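Bacteriophage virulence determinant (Salmonella enterica subsp. enterica serovar Typhimurium str. 14028S, PDB 6GGR) probably acts in the host cell as a zinc-dependent protease effector of the PipA family, whose members cleave NF-κB transcription factors. Local coordinates at residues F164-V169 / G185-Y190; T160-I165 / H200-R205; S85-R90 / T191-K196; F115-T120 / K131-N136. All coordinates share one frame; numbering follows the deposited sequence.

Contact 1 (F164-V169 / G185-Y190); sequences FIHQVV and GPVVEY. Unlike the reference sequence in segment 164-169: Gln-167 (reference Glu).
From Gly-185 at its N-cap the second helix leads into Val-187, which carries the contact. Val-187 CG1, anti to the backbone N, rests over the centre of the His-166 ring, 3.5 Å from the centroid and only 8° off the ring normal, a clear CH-pi contact. The same methyl, Val-187 CG1, lies 3.4 Å from the carbonyl oxygen of His-166 and 3.7 Å from CG1 of Val-169, so one short branched side chain touches both the ring and the valine. Val-188 points its CB away, yet its CG2 reaches CE1 of His-166 at 3.9 Å, at the ring edge. At Tyr-190, CB packs 3.9 Å from Val-169 CG1, while the hydroxyl is bonded to Asp-30. His-166 CG, anti to the backbone N (chi1 -175°), puts the imidazole where valines hold one face and one edge. Its ND1 is buried without a partner, whereas NE2 makes weak hydrogen bonds to Asp-177 and to the backbone of another protein chain. The axes of the two short segments cross at 131°, 9.2 Å apart at closest approach. His-166, His-170 and Asp-177 bind zinc in another structure of this protein, although no zinc is bound to this chain here. The reference sequence has the HExxH pattern of zincin metalloproteases; here Gln-167 stands in the place of its Glu.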
loop_
_atom_site.group_PDB
_atom_site.type_symbol
_atom_site.label_atom_id
_atom_site.label_comp_id
_atom_site.label_asym_id
_atom_site.label_seq_id
_atom_site.Cartn_x
_atom_site.Cartn_y
_atom_site.Cartn_z
ATOM N N PHE B 164 -11.685 -1.647 -5.626
ATOM C CA PHE B 164 -12.447 -0.434 -5.908
ATOM C C PHE B 164 -13.366 -0.083 -4.746
ATOM O O PHE B 164 -13.418 1.071 -4.305
ATOM C CB PHE B 164 -13.248 -0.615 -7.198
ATOM C CG PHE B 164 -12.482 -0.263 -8.445
ATOM C CD1 PHE B 164 -11.229 -0.801 -8.688
ATOM C CD2 PHE B 164 -13.028 0.596 -9.385
ATOM C CE1 PHE B 164 -10.532 -0.476 -9.833
ATOM C CE2 PHE B 164 -12.340 0.920 -10.533
ATOM C CZ PHE B 164 -11.089 0.383 -10.761
ATOM N N ILE B 165 -14.104 -1.069 -4.236
ATOM C CA ILE B 165 -15.043 -0.809 -3.144
ATOM C C ILE B 165 -14.293 -0.397 -1.885
ATOM O O ILE B 165 -14.725 0.502 -1.153
ATOM C CB ILE B 165 -15.924 -2.048 -2.899
ATOM C CG1 ILE B 165 -16.817 -2.325 -4.117
ATOM C CG2 ILE B 165 -16.766 -1.880 -1.631
ATOM C CD1 ILE B 165 -17.758 -1.188 -4.486
ATOM N N HIS B 166 -13.162 -1.045 -1.611
ATOM C CA HIS B 166 -12.371 -0.688 -0.437
ATOM C C HIS B 166 -11.967 0.780 -0.476
ATOM O O HIS B 166 -12.118 1.504 0.516
ATOM C CB HIS B 166 -11.137 -1.586 -0.350
ATOM C CG HIS B 166 -10.325 -1.374 0.891
ATOM N ND1 HIS B 166 -10.337 -2.257 1.948
ATOM C CD2 HIS B 166 -9.486 -0.373 1.247
ATOM C CE1 HIS B 166 -9.532 -1.815 2.898
ATOM N NE2 HIS B 166 -9.004 -0.673 2.498
ATOM N N GLN B 167 -11.446 1.242 -1.614
ATOM C CA GLN B 167 -11.020 2.636 -1.710
ATOM C C GLN B 167 -12.214 3.578 -1.664
ATOM O O GLN B 167 -12.143 4.650 -1.051
ATOM C CB GLN B 167 -10.219 2.860 -2.993
ATOM C CG GLN B 167 -8.951 2.035 -3.096
ATOM C CD GLN B 167 -8.026 2.215 -1.910
ATOM O OE1 GLN B 167 -8.036 3.252 -1.247
ATOM N NE2 GLN B 167 -7.227 1.199 -1.631
ATOM N N VAL B 168 -13.319 3.203 -2.309
ATOM C CA VAL B 168 -14.511 4.044 -2.279
ATOM C C VAL B 168 -15.061 4.131 -0.862
ATOM O O VAL B 168 -15.497 5.198 -0.414
ATOM C CB VAL B 168 -15.564 3.512 -3.269
ATOM C CG1 VAL B 168 -16.920 4.199 -3.063
ATOM C CG2 VAL B 168 -15.087 3.721 -4.700
ATOM N N VAL B 169 -15.043 3.017 -0.128
ATOM C CA VAL B 169 -15.544 3.042 1.244
ATOM C C VAL B 169 -14.751 4.041 2.076
ATOM O O VAL B 169 -15.313 4.751 2.920
ATOM C CB VAL B 169 -15.506 1.630 1.856
ATOM C CG1 VAL B 169 -15.630 1.684 3.380
ATOM C CG2 VAL B 169 -16.633 0.785 1.277
ATOM N N GLY B 185 -10.795 -3.505 11.050
ATOM C CA GLY B 185 -11.101 -2.104 10.893
ATOM C C GLY B 185 -12.426 -1.904 10.183
ATOM O O GLY B 185 -13.013 -2.845 9.641
ATOM N N PRO B 186 -12.914 -0.660 10.158
ATOM C CA PRO B 186 -14.255 -0.410 9.603
ATOM C C PRO B 186 -14.345 -0.573 8.094
ATOM O O PRO B 186 -15.397 -0.985 7.589
ATOM C CB PRO B 186 -14.537 1.038 10.025
ATOM C CG PRO B 186 -13.189 1.658 10.149
ATOM C CD PRO B 186 -12.277 0.572 10.651
ATOM N N VAL B 187 -13.287 -0.245 7.351
ATOM C CA VAL B 187 -13.370 -0.277 5.893
ATOM C C VAL B 187 -13.404 -1.712 5.387
ATOM O O VAL B 187 -14.152 -2.039 4.456
ATOM C CB VAL B 187 -12.200 0.517 5.285
ATOM C CG1 VAL B 187 -12.167 0.375 3.764
ATOM C CG2 VAL B 187 -12.327 1.976 5.675
ATOM N N VAL B 188 -12.587 -2.586 5.975
ATOM C CA VAL B 188 -12.614 -3.996 5.598
ATOM C C VAL B 188 -13.992 -4.585 5.874
ATOM O O VAL B 188 -14.580 -5.261 5.023
ATOM C CB VAL B 188 -11.506 -4.767 6.337
ATOM C CG1 VAL B 188 -11.671 -6.275 6.147
ATOM C CG2 VAL B 188 -10.126 -4.318 5.845
ATOM N N GLU B 189 -14.534 -4.331 7.065
ATOM C CA GLU B 189 -15.814 -4.932 7.421
ATOM C C GLU B 189 -16.916 -4.450 6.486
ATOM O O GLU B 189 -17.701 -5.254 5.971
ATOM C CB GLU B 189 -16.154 -4.634 8.883
ATOM C CG GLU B 189 -15.176 -5.279 9.862
ATOM C CD GLU B 189 -15.812 -5.672 11.180
ATOM O OE1 GLU B 189 -16.979 -5.298 11.421
ATOM O OE2 GLU B 189 -15.138 -6.359 11.978
ATOM N N TYR B 190 -16.980 -3.138 6.242
ATOM C CA TYR B 190 -17.906 -2.606 5.246
ATOM C C TYR B 190 -17.710 -3.287 3.899
ATOM O O TYR B 190 -18.675 -3.727 3.263
ATOM C CB TYR B 190 -17.709 -1.094 5.095
ATOM C CG TYR B 190 -18.533 -0.227 6.018
ATOM C CD1 TYR B 190 -19.883 -0.480 6.235
ATOM C CD2 TYR B 190 -17.963 0.865 6.659
ATOM C CE1 TYR B 190 -20.637 0.324 7.071
ATOM C CE2 TYR B 190 -18.707 1.672 7.500
ATOM C CZ TYR B 190 -20.042 1.399 7.702
ATOM O OH TYR B 190 -20.783 2.203 8.536
#

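Contact 2 (T160-I165 / H200-R205); sequences TTRSFI and HTSPPR
A single direct hydrogen bond joins these segments. Arg-162 leaves helix 160-173 with CG anti to the backbone N and the chain extended, then bends at chi3, which sets the guanidinium edge toward residues 200-205. Arg-162 NH2 donates to Ser-202 OG at 3.1 Å in a nearly straight bond (168°), and the oxygen lies only 8° out of the guanidinium plane. Water 1 takes the next place along that edge, accepting from Arg-162 NE at 2.9 Å and touching Ser-202 OG through a weak bond. Ser-202 OG, placed between N and the carbonyl carbon, also pairs with His-200 ND1 at 3.0 Å; either atom could be the donor. A small hydroxyl suits this spot because it can both give and receive. Ser-202 N adds a weak bond to the same ND1.

The remaining contacts are packing. Thr-161 and His-200 meet tip to tip, with Thr-161 CB 3.8 Å from His-200 NE2, and that nitrogen is hydrogen-bonded to Asp-159. Arg-162 NH1 passes 3.9 Å from Arg-205 CB, but its own bond goes to Asn-192 OD1, and Tyr-149 adds a cation-pi contact.

Like charges come near one another without touching. The guanidinium planes of Arg-162 and Arg-205 are 89° apart and their NH1 atoms 5.9 Å apart, the extended Arg-205 bonding to Tyr-208 O and to the backbone of another protein chain. Direct bond, water and Asn-192 together grip Arg-162 through all three guanidinium nitrogens. Asp-159 may favour a proton on His-200 NE2, which leaves the charge of the ring open.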
loop_
_atom_site.group_PDB
_atom_site.type_symbol
_atom_site.label_atom_id
_atom_site.label_comp_id
_atom_site.label_asym_id
_atom_site.label_seq_id
_atom_site.Cartn_x
_atom_site.Cartn_y
_atom_site.Cartn_z
ATOM N N THR B 160 -10.556 -6.539 -8.733
ATOM C CA THR B 160 -10.927 -5.153 -9.007
ATOM C C THR B 160 -12.087 -4.713 -8.123
ATOM O O THR B 160 -12.058 -3.626 -7.533
ATOM C CB THR B 160 -11.286 -4.998 -10.487
ATOM O OG1 THR B 160 -10.181 -5.420 -11.289
ATOM C CG2 THR B 160 -11.622 -3.549 -10.823
ATOM N N THR B 161 -13.119 -5.548 -8.015
ATOM C CA THR B 161 -14.299 -5.164 -7.246
ATOM C C THR B 161 -13.927 -4.835 -5.806
ATOM O O THR B 161 -14.233 -3.743 -5.311
ATOM C CB THR B 161 -15.343 -6.276 -7.300
ATOM O OG1 THR B 161 -15.633 -6.587 -8.668
ATOM C CG2 THR B 161 -16.631 -5.839 -6.599
ATOM N N ARG B 162 -13.247 -5.760 -5.122
ATOM C CA ARG B 162 -12.866 -5.519 -3.733
ATOM C C ARG B 162 -11.990 -4.279 -3.609
ATOM O O ARG B 162 -12.203 -3.444 -2.724
ATOM C CB ARG B 162 -12.145 -6.737 -3.152
ATOM C CG ARG B 162 -11.795 -6.577 -1.673
ATOM C CD ARG B 162 -11.277 -7.870 -1.041
ATOM N NE ARG B 162 -12.330 -8.867 -0.830
ATOM C CZ ARG B 162 -13.144 -8.901 0.225
ATOM N NH1 ARG B 162 -13.051 -7.990 1.182
ATOM N NH2 ARG B 162 -14.063 -9.850 0.328
ATOM N N SER B 163 -10.993 -4.140 -4.484
ATOM C CA SER B 163 -10.083 -3.002 -4.383
ATOM C C SER B 163 -10.822 -1.689 -4.609
ATOM O O SER B 163 -10.617 -0.713 -3.878
ATOM C CB SER B 163 -8.940 -3.153 -5.384
ATOM O OG SER B 163 -8.274 -4.391 -5.221
ATOM N N PHE B 164 -11.685 -1.647 -5.626
ATOM C CA PHE B 164 -12.447 -0.434 -5.908
ATOM C C PHE B 164 -13.366 -0.083 -4.746
ATOM O O PHE B 164 -13.418 1.071 -4.305
ATOM C CB PHE B 164 -13.248 -0.615 -7.198
ATOM C CG PHE B 164 -12.482 -0.263 -8.445
ATOM C CD1 PHE B 164 -11.229 -0.801 -8.688
ATOM C CD2 PHE B 164 -13.028 0.596 -9.385
ATOM C CE1 PHE B 164 -10.532 -0.476 -9.833
ATOM C CE2 PHE B 164 -12.340 0.920 -10.533
ATOM C CZ PHE B 164 -11.089 0.383 -10.761
ATOM N N ILE B 165 -14.104 -1.069 -4.236
ATOM C CA ILE B 165 -15.043 -0.809 -3.144
ATOM C C ILE B 165 -14.293 -0.397 -1.885
ATOM O O ILE B 165 -14.725 0.502 -1.153
ATOM C CB ILE B 165 -15.924 -2.048 -2.899
ATOM C CG1 ILE B 165 -16.817 -2.325 -4.117
ATOM C CG2 ILE B 165 -16.766 -1.880 -1.631
ATOM C CD1 ILE B 165 -17.758 -1.188 -4.486
ATOM N N HIS B 200 -20.776 -11.235 -4.528
ATOM C CA HIS B 200 -19.369 -11.522 -4.770
ATOM C C HIS B 200 -18.943 -12.749 -3.970
ATOM O O HIS B 200 -19.136 -12.808 -2.752
ATOM C CB HIS B 200 -18.514 -10.314 -4.398
ATOM C CG HIS B 200 -17.192 -10.274 -5.096
ATOM N ND1 HIS B 200 -16.091 -10.967 -4.642
ATOM C CD2 HIS B 200 -16.796 -9.632 -6.221
ATOM C CE1 HIS B 200 -15.070 -10.748 -5.452
ATOM N NE2 HIS B 200 -15.472 -9.941 -6.418
ATOM N N THR B 201 -18.352 -13.725 -4.661
ATOM C CA THR B 201 -18.067 -15.034 -4.079
ATOM C C THR B 201 -16.838 -15.042 -3.171
ATOM O O THR B 201 -16.694 -15.965 -2.361
ATOM C CB THR B 201 -17.879 -16.054 -5.211
ATOM O OG1 THR B 201 -19.091 -16.149 -5.970
ATOM C CG2 THR B 201 -17.509 -17.440 -4.678
ATOM N N SER B 202 -15.960 -14.053 -3.285
ATOM C CA SER B 202 -14.690 -14.103 -2.571
ATOM C C SER B 202 -14.933 -14.300 -1.075
ATOM O O SER B 202 -15.882 -13.731 -0.524
ATOM C CB SER B 202 -13.891 -12.819 -2.804
ATOM O OG SER B 202 -14.496 -11.709 -2.160
ATOM N N PRO B 203 -14.106 -15.090 -0.388
ATOM C CA PRO B 203 -14.260 -15.205 1.060
ATOM C C PRO B 203 -14.029 -13.865 1.721
ATOM O O PRO B 203 -13.212 -13.053 1.248
ATOM C CB PRO B 203 -13.173 -16.221 1.451
ATOM C CG PRO B 203 -12.750 -16.880 0.188
ATOM C CD PRO B 203 -12.975 -15.887 -0.892
ATOM N N PRO B 204 -14.723 -13.582 2.822
ATOM C CA PRO B 204 -14.509 -12.298 3.498
ATOM C C PRO B 204 -13.116 -12.201 4.101
ATOM O O PRO B 204 -12.484 -13.200 4.453
ATOM C CB PRO B 204 -15.595 -12.271 4.577
ATOM C CG PRO B 204 -15.995 -13.682 4.765
ATOM C CD PRO B 204 -15.784 -14.375 3.460
ATOM N N ARG B 205 -12.646 -10.964 4.219
ATOM C CA ARG B 205 -11.301 -10.672 4.697
ATOM C C ARG B 205 -11.320 -10.625 6.218
ATOM O O ARG B 205 -11.917 -9.721 6.809
ATOM C CB ARG B 205 -10.825 -9.350 4.104
ATOM C CG ARG B 205 -9.412 -8.941 4.459
ATOM C CD ARG B 205 -9.111 -7.613 3.797
ATOM N NE ARG B 205 -7.728 -7.184 3.954
ATOM C CZ ARG B 205 -7.262 -6.028 3.495
ATOM N NH1 ARG B 205 -8.072 -5.192 2.847
ATOM N NH2 ARG B 205 -5.987 -5.707 3.677
HETATM O O HOH W 1 -11.806 -10.011 -3.487
#

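Contact 3 (S85-R90 / T191-K196); sequences SGTFRR and TNIILK
Ile-194 is the central side chain of this contact, and both of its branches are used. With chi1 at -66°, Ile-194 CG2 lies anti to the backbone N and packs 3.9 Å from CB of Phe-88 and equally close to OG of Ser-85. CG1, the other branch, lies beside the backbone N, and an extended chi2 of 167° carries Ile-194 CD1 to the edge of the Phe-88 ring, 4.0 Å from Phe-88 CD1. A beta-branched residue with one longer arm can thus fill the corner between a serine and an aromatic. Thr-87 supplies the next wall: its CG2 meets Ile-194 CG1 at 3.9 Å, while its OG1, turned beside the backbone N, sits 3.5 Å from Ile-193 CG2. That hydroxyl is not left to the methyl alone, since it bonds to Glu-197, one turn beyond Ile-193 on helix 186-197.

The setting is the corner where helix 64-84 gives way to helix 86-100. Ser-85 has left helical geometry and serves as N-cap of the new helix; its OG, anti to N, accepts from Phe-88 N at 3.1 Å, although the exact place of this oxygen is less certain. The capping turn brings Ser-85 CA to 5.8 Å from Ile-194 CA, and the short segments run 127° apart, their axes 8.8 Å apart at closest approach. Phe-88, also with CG anti to N, offers its CB to the isoleucine and sends the ring on toward Leu-78, Ala-81 and Tyr-82 of helix 64-84.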
loop_
_atom_site.group_PDB
_atom_site.type_symbol
_atom_site.label_atom_id
_atom_site.label_comp_id
_atom_site.label_asym_id
_atom_site.label_seq_id
_atom_site.Cartn_x
_atom_site.Cartn_y
_atom_site.Cartn_z
ATOM N N SER B 85 -26.576 -3.683 -3.021
ATOM C CA SER B 85 -26.239 -3.612 -1.619
ATOM C C SER B 85 -26.880 -2.498 -0.854
ATOM O O SER B 85 -26.601 -1.376 -1.060
ATOM C CB SER B 85 -24.703 -3.485 -1.430
ATOM O OG SER B 85 -24.341 -3.398 -0.116
ATOM N N GLY B 86 -27.716 -2.843 0.089
ATOM C CA GLY B 86 -28.309 -1.828 0.939
ATOM C C GLY B 86 -27.310 -1.184 1.877
ATOM O O GLY B 86 -27.453 -0.011 2.233
ATOM N N THR B 87 -26.293 -1.936 2.301
ATOM C CA THR B 87 -25.236 -1.346 3.115
ATOM C C THR B 87 -24.509 -0.253 2.344
ATOM O O THR B 87 -24.243 0.827 2.884
ATOM C CB THR B 87 -24.259 -2.430 3.574
ATOM O OG1 THR B 87 -24.930 -3.325 4.471
ATOM C CG2 THR B 87 -23.042 -1.824 4.284
ATOM N N PHE B 88 -24.191 -0.509 1.072
ATOM C CA PHE B 88 -23.513 0.497 0.261
ATOM C C PHE B 88 -24.419 1.691 -0.013
ATOM O O PHE B 88 -23.947 2.833 -0.068
ATOM C CB PHE B 88 -23.035 -0.118 -1.050
ATOM C CG PHE B 88 -22.398 0.872 -1.978
ATOM C CD1 PHE B 88 -21.043 1.143 -1.900
ATOM C CD2 PHE B 88 -23.154 1.536 -2.924
ATOM C CE1 PHE B 88 -20.458 2.057 -2.751
ATOM C CE2 PHE B 88 -22.573 2.453 -3.775
ATOM C CZ PHE B 88 -21.226 2.713 -3.690
ATOM N N ARG B 89 -25.718 1.447 -0.206
ATOM C CA ARG B 89 -26.650 2.554 -0.389
ATOM C C ARG B 89 -26.621 3.502 0.805
ATOM O O ARG B 89 -26.782 4.715 0.636
ATOM C CB ARG B 89 -28.071 2.025 -0.623
ATOM C CG ARG B 89 -28.278 1.374 -1.994
ATOM C CD ARG B 89 -29.762 1.205 -2.349
ATOM N NE ARG B 89 -30.440 0.188 -1.544
ATOM C CZ ARG B 89 -30.430 -1.116 -1.808
ATOM N NH1 ARG B 89 -29.765 -1.586 -2.858
ATOM N NH2 ARG B 89 -31.081 -1.958 -1.014
ATOM N N ARG B 90 -26.402 2.974 2.011
ATOM C CA ARG B 90 -26.338 3.822 3.199
ATOM C C ARG B 90 -25.115 4.730 3.162
ATOM O O ARG B 90 -25.220 5.946 3.365
ATOM C CB ARG B 90 -26.322 2.960 4.462
ATOM C CG ARG B 90 -27.614 2.201 4.714
ATOM C CD ARG B 90 -27.710 1.690 6.148
ATOM N NE ARG B 90 -26.791 0.584 6.424
ATOM C CZ ARG B 90 -25.599 0.705 7.003
ATOM N NH1 ARG B 90 -25.144 1.891 7.383
ATOM N NH2 ARG B 90 -24.851 -0.373 7.208
ATOM N N THR B 191 -16.458 -3.373 3.443
ATOM C CA THR B 191 -16.186 -3.971 2.143
ATOM C C THR B 191 -16.638 -5.425 2.106
ATOM O O THR B 191 -17.266 -5.860 1.133
ATOM C CB THR B 191 -14.694 -3.845 1.813
ATOM O OG1 THR B 191 -14.326 -2.458 1.801
ATOM C CG2 THR B 191 -14.378 -4.443 0.453
ATOM N N ASN B 192 -16.353 -6.190 3.166
ATOM C CA ASN B 192 -16.808 -7.578 3.219
ATOM C C ASN B 192 -18.321 -7.669 3.058
ATOM O O ASN B 192 -18.829 -8.510 2.308
ATOM C CB ASN B 192 -16.387 -8.229 4.536
ATOM C CG ASN B 192 -14.904 -8.559 4.589
ATOM O OD1 ASN B 192 -14.208 -8.551 3.574
ATOM N ND2 ASN B 192 -14.420 -8.875 5.782
ATOM N N ILE B 193 -19.059 -6.820 3.777
ATOM C CA ILE B 193 -20.519 -6.898 3.779
ATOM C C ILE B 193 -21.079 -6.492 2.422
ATOM O O ILE B 193 -21.985 -7.141 1.886
ATOM C CB ILE B 193 -21.094 -6.016 4.898
ATOM C CG1 ILE B 193 -20.619 -6.518 6.263
ATOM C CG2 ILE B 193 -22.627 -5.997 4.832
ATOM C CD1 ILE B 193 -20.865 -5.540 7.399
ATOM N N ILE B 194 -20.570 -5.393 1.864
ATOM C CA ILE B 194 -21.047 -4.909 0.573
ATOM C C ILE B 194 -20.852 -5.976 -0.496
ATOM O O ILE B 194 -21.767 -6.283 -1.271
ATOM C CB ILE B 194 -20.328 -3.599 0.206
ATOM C CG1 ILE B 194 -20.720 -2.499 1.194
ATOM C CG2 ILE B 194 -20.656 -3.170 -1.225
ATOM C CD1 ILE B 194 -19.844 -1.265 1.116
ATOM N N LEU B 195 -19.656 -6.564 -0.549
ATOM C CA LEU B 195 -19.363 -7.560 -1.574
ATOM C C LEU B 195 -20.280 -8.771 -1.453
ATOM O O LEU B 195 -20.769 -9.290 -2.463
ATOM C CB LEU B 195 -17.899 -7.989 -1.486
ATOM C CG LEU B 195 -16.940 -7.267 -2.439
ATOM C CD1 LEU B 195 -16.940 -5.774 -2.188
ATOM C CD2 LEU B 195 -15.538 -7.831 -2.302
ATOM N N LYS B 196 -20.518 -9.250 -0.231
ATOM C CA LYS B 196 -21.458 -10.357 -0.065
ATOM C C LYS B 196 -22.865 -9.947 -0.477
ATOM O O LYS B 196 -23.604 -10.745 -1.064
ATOM C CB LYS B 196 -21.451 -10.858 1.380
ATOM C CG LYS B 196 -20.216 -11.668 1.759
ATOM C CD LYS B 196 -20.072 -12.921 0.904
ATOM C CE LYS B 196 -18.937 -13.806 1.401
ATOM N NZ LYS B 196 -18.641 -14.929 0.461
#

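Contact 4 (F115-T120 / K131-N136); sequences FGTTVT and KVIALN
Phe-115 starts out with its CB turned away from residues 131-136, and chi1 of -78°, which sets CG anti to the carbonyl carbon, brings the ring back to them. From CG outward, one face receives the amide of Asn-136: ND2 lies 3.5 Å above the Phe-115 ring plane, offset to the rim beside CD2 and CE2, with amide and ring planes 48° apart. At the ring edge Phe-115 CD1 touches Leu-135 CD2 at 3.8 Å. CE1 passes the backbone N and O of Asn-136, and Phe-115 CZ, the tip, comes to 3.2 Å from Asn-136 O. The amide is held by bonds of OD1 to Asp-138 N and of ND2 to Glu-113 O.

Beyond the ring the chains pair as antiparallel strands. In the hydrogen-bonded pair Gly-116 N donates to a lone pair of Ala-134 O at 3.1 Å, and Gly-116 O takes Ala-134 N at 2.6 Å, almost along the C=O axis. Gly-116 is nearly fully extended and has no side chain, so small Ala-134 sets its CB 3.4 Å from Gly-116 O. Thr-117 and Ile-133, the non-hydrogen-bonded pair, lie side by side. Thr-118 N binds Val-132 O, and Thr-118 OG1 accepts Val-132 N at 2.9 Å, so a hydroxyl extends the ladder. The backbone of Thr-117 bonds to another protein chain, consistent with substrate binding along a zincin edge strand.

Strand 132-135 is central in a mixed sheet, with strand 107-111 on its far side; Phe-115 and Thr-117 touch helix 160-173, Thr-117 at His-170.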
loop_
_atom_site.group_PDB
_atom_site.type_symbol
_atom_site.label_atom_id
_atom_site.label_comp_id
_atom_site.label_asym_id
_atom_site.label_seq_id
_atom_site.Cartn_x
_atom_site.Cartn_y
_atom_site.Cartn_z
ATOM N N PHE B 115 -3.488 1.960 -5.471
ATOM C CA PHE B 115 -4.758 2.049 -4.760
ATOM C C PHE B 115 -4.615 2.875 -3.488
ATOM O O PHE B 115 -3.782 2.574 -2.630
ATOM C CB PHE B 115 -5.264 0.643 -4.425
ATOM C CG PHE B 115 -5.893 -0.070 -5.589
ATOM C CD1 PHE B 115 -7.109 0.354 -6.103
ATOM C CD2 PHE B 115 -5.280 -1.171 -6.158
ATOM C CE1 PHE B 115 -7.691 -0.304 -7.171
ATOM C CE2 PHE B 115 -5.865 -1.833 -7.226
ATOM C CZ PHE B 115 -7.067 -1.397 -7.731
ATOM N N GLY B 116 -5.435 3.911 -3.361
ATOM C CA GLY B 116 -5.400 4.740 -2.174
ATOM C C GLY B 116 -6.411 5.862 -2.270
ATOM O O GLY B 116 -6.940 6.168 -3.345
ATOM N N THR B 117 -6.678 6.466 -1.114
ATOM C CA THR B 117 -7.571 7.611 -1.032
ATOM C C THR B 117 -7.129 8.485 0.129
ATOM O O THR B 117 -6.700 7.975 1.167
ATOM C CB THR B 117 -9.036 7.199 -0.829
ATOM O OG1 THR B 117 -9.199 6.624 0.473
ATOM C CG2 THR B 117 -9.472 6.192 -1.873
ATOM N N THR B 118 -7.250 9.796 -0.050
ATOM C CA THR B 118 -6.820 10.756 0.959
ATOM C C THR B 118 -7.895 10.892 2.030
ATOM O O THR B 118 -9.014 11.330 1.741
ATOM C CB THR B 118 -6.539 12.109 0.312
ATOM O OG1 THR B 118 -7.719 12.574 -0.354
ATOM C CG2 THR B 118 -5.410 11.996 -0.699
ATOM N N VAL B 119 -7.554 10.532 3.268
ATOM C CA VAL B 119 -8.491 10.532 4.384
ATOM C C VAL B 119 -8.041 11.482 5.489
ATOM O O VAL B 119 -8.814 12.328 5.950
ATOM C CB VAL B 119 -8.698 9.104 4.941
ATOM C CG1 VAL B 119 -9.554 9.122 6.207
ATOM C CG2 VAL B 119 -9.340 8.216 3.880
ATOM N N THR B 120 -6.796 11.353 5.932
ATOM C CA THR B 120 -6.285 12.192 7.011
ATOM C C THR B 120 -6.145 13.645 6.563
ATOM O O THR B 120 -5.466 13.944 5.581
ATOM C CB THR B 120 -4.922 11.684 7.522
ATOM O OG1 THR B 120 -4.054 11.422 6.411
ATOM C CG2 THR B 120 -5.095 10.414 8.343
ATOM N N LYS B 131 -8.684 16.213 -2.371
ATOM C CA LYS B 131 -9.233 14.880 -2.155
ATOM C C LYS B 131 -8.984 14.033 -3.398
ATOM O O LYS B 131 -9.339 14.440 -4.508
ATOM C CB LYS B 131 -10.738 14.958 -1.860
ATOM C CG LYS B 131 -11.096 15.577 -0.505
ATOM C CD LYS B 131 -12.505 16.198 -0.494
ATOM C CE LYS B 131 -13.545 15.306 0.179
ATOM N NZ LYS B 131 -14.867 15.994 0.300
ATOM N N VAL B 132 -8.383 12.856 -3.213
ATOM C CA VAL B 132 -8.019 11.984 -4.323
ATOM C C VAL B 132 -8.462 10.559 -4.031
ATOM O O VAL B 132 -8.385 10.092 -2.890
ATOM C CB VAL B 132 -6.503 12.015 -4.595
ATOM C CG1 VAL B 132 -6.136 11.002 -5.678
ATOM C CG2 VAL B 132 -6.060 13.418 -4.989
ATOM N N ILE B 133 -8.904 9.865 -5.077
ATOM C CA ILE B 133 -9.171 8.432 -5.048
ATOM C C ILE B 133 -8.304 7.811 -6.135
ATOM O O ILE B 133 -8.523 8.063 -7.327
ATOM C CB ILE B 133 -10.657 8.116 -5.275
ATOM C CG1 ILE B 133 -11.477 8.506 -4.044
ATOM C CG2 ILE B 133 -10.865 6.635 -5.584
ATOM C CD1 ILE B 133 -12.964 8.620 -4.312
ATOM N N ALA B 134 -7.322 7.006 -5.733
ATOM C CA ALA B 134 -6.382 6.396 -6.664
ATOM C C ALA B 134 -6.829 4.974 -6.975
ATOM O O ALA B 134 -6.968 4.148 -6.066
ATOM C CB ALA B 134 -4.963 6.404 -6.094
ATOM N N LEU B 135 -7.043 4.689 -8.259
ATOM C CA LEU B 135 -7.471 3.372 -8.707
ATOM C C LEU B 135 -6.682 2.986 -9.949
ATOM O O LEU B 135 -6.239 3.848 -10.712
ATOM C CB LEU B 135 -8.972 3.345 -9.020
ATOM C CG LEU B 135 -9.907 3.816 -7.903
ATOM C CD1 LEU B 135 -11.317 4.008 -8.437
ATOM C CD2 LEU B 135 -9.908 2.836 -6.739
ATOM N N ASN B 136 -6.514 1.678 -10.147
ATOM C CA ASN B 136 -5.841 1.163 -11.330
ATOM C C ASN B 136 -6.437 -0.191 -11.681
ATOM O O ASN B 136 -7.123 -0.821 -10.872
ATOM C CB ASN B 136 -4.331 1.034 -11.117
ATOM C CG ASN B 136 -3.977 -0.030 -10.094
ATOM O OD1 ASN B 136 -4.039 -1.227 -10.379
ATOM N ND2 ASN B 136 -3.608 0.402 -8.894
#

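Overall arrangement
From the N terminus, residues 85-90 open contact 3, whose partner is about a hundred residues further on, so its loop encloses much of the chain. Within that loop contact 4 closes first, pairing strand 116-117 with strand 132-135 across a short connection that is partly unmodelled. Helix 160-173 then starts contacts 2 and 1 from overlapping segments. Contact 1 closes at 185-190 and is nested inside contact 3, which shuts on the same helix at 191-196. Contact 2 ends at 200-205 and crosses contact 3. Helix 160-173 thus lies between the sheet and helix 186-197, while contacts 3 and 4 stay about 20 Å apart between centres, without touching.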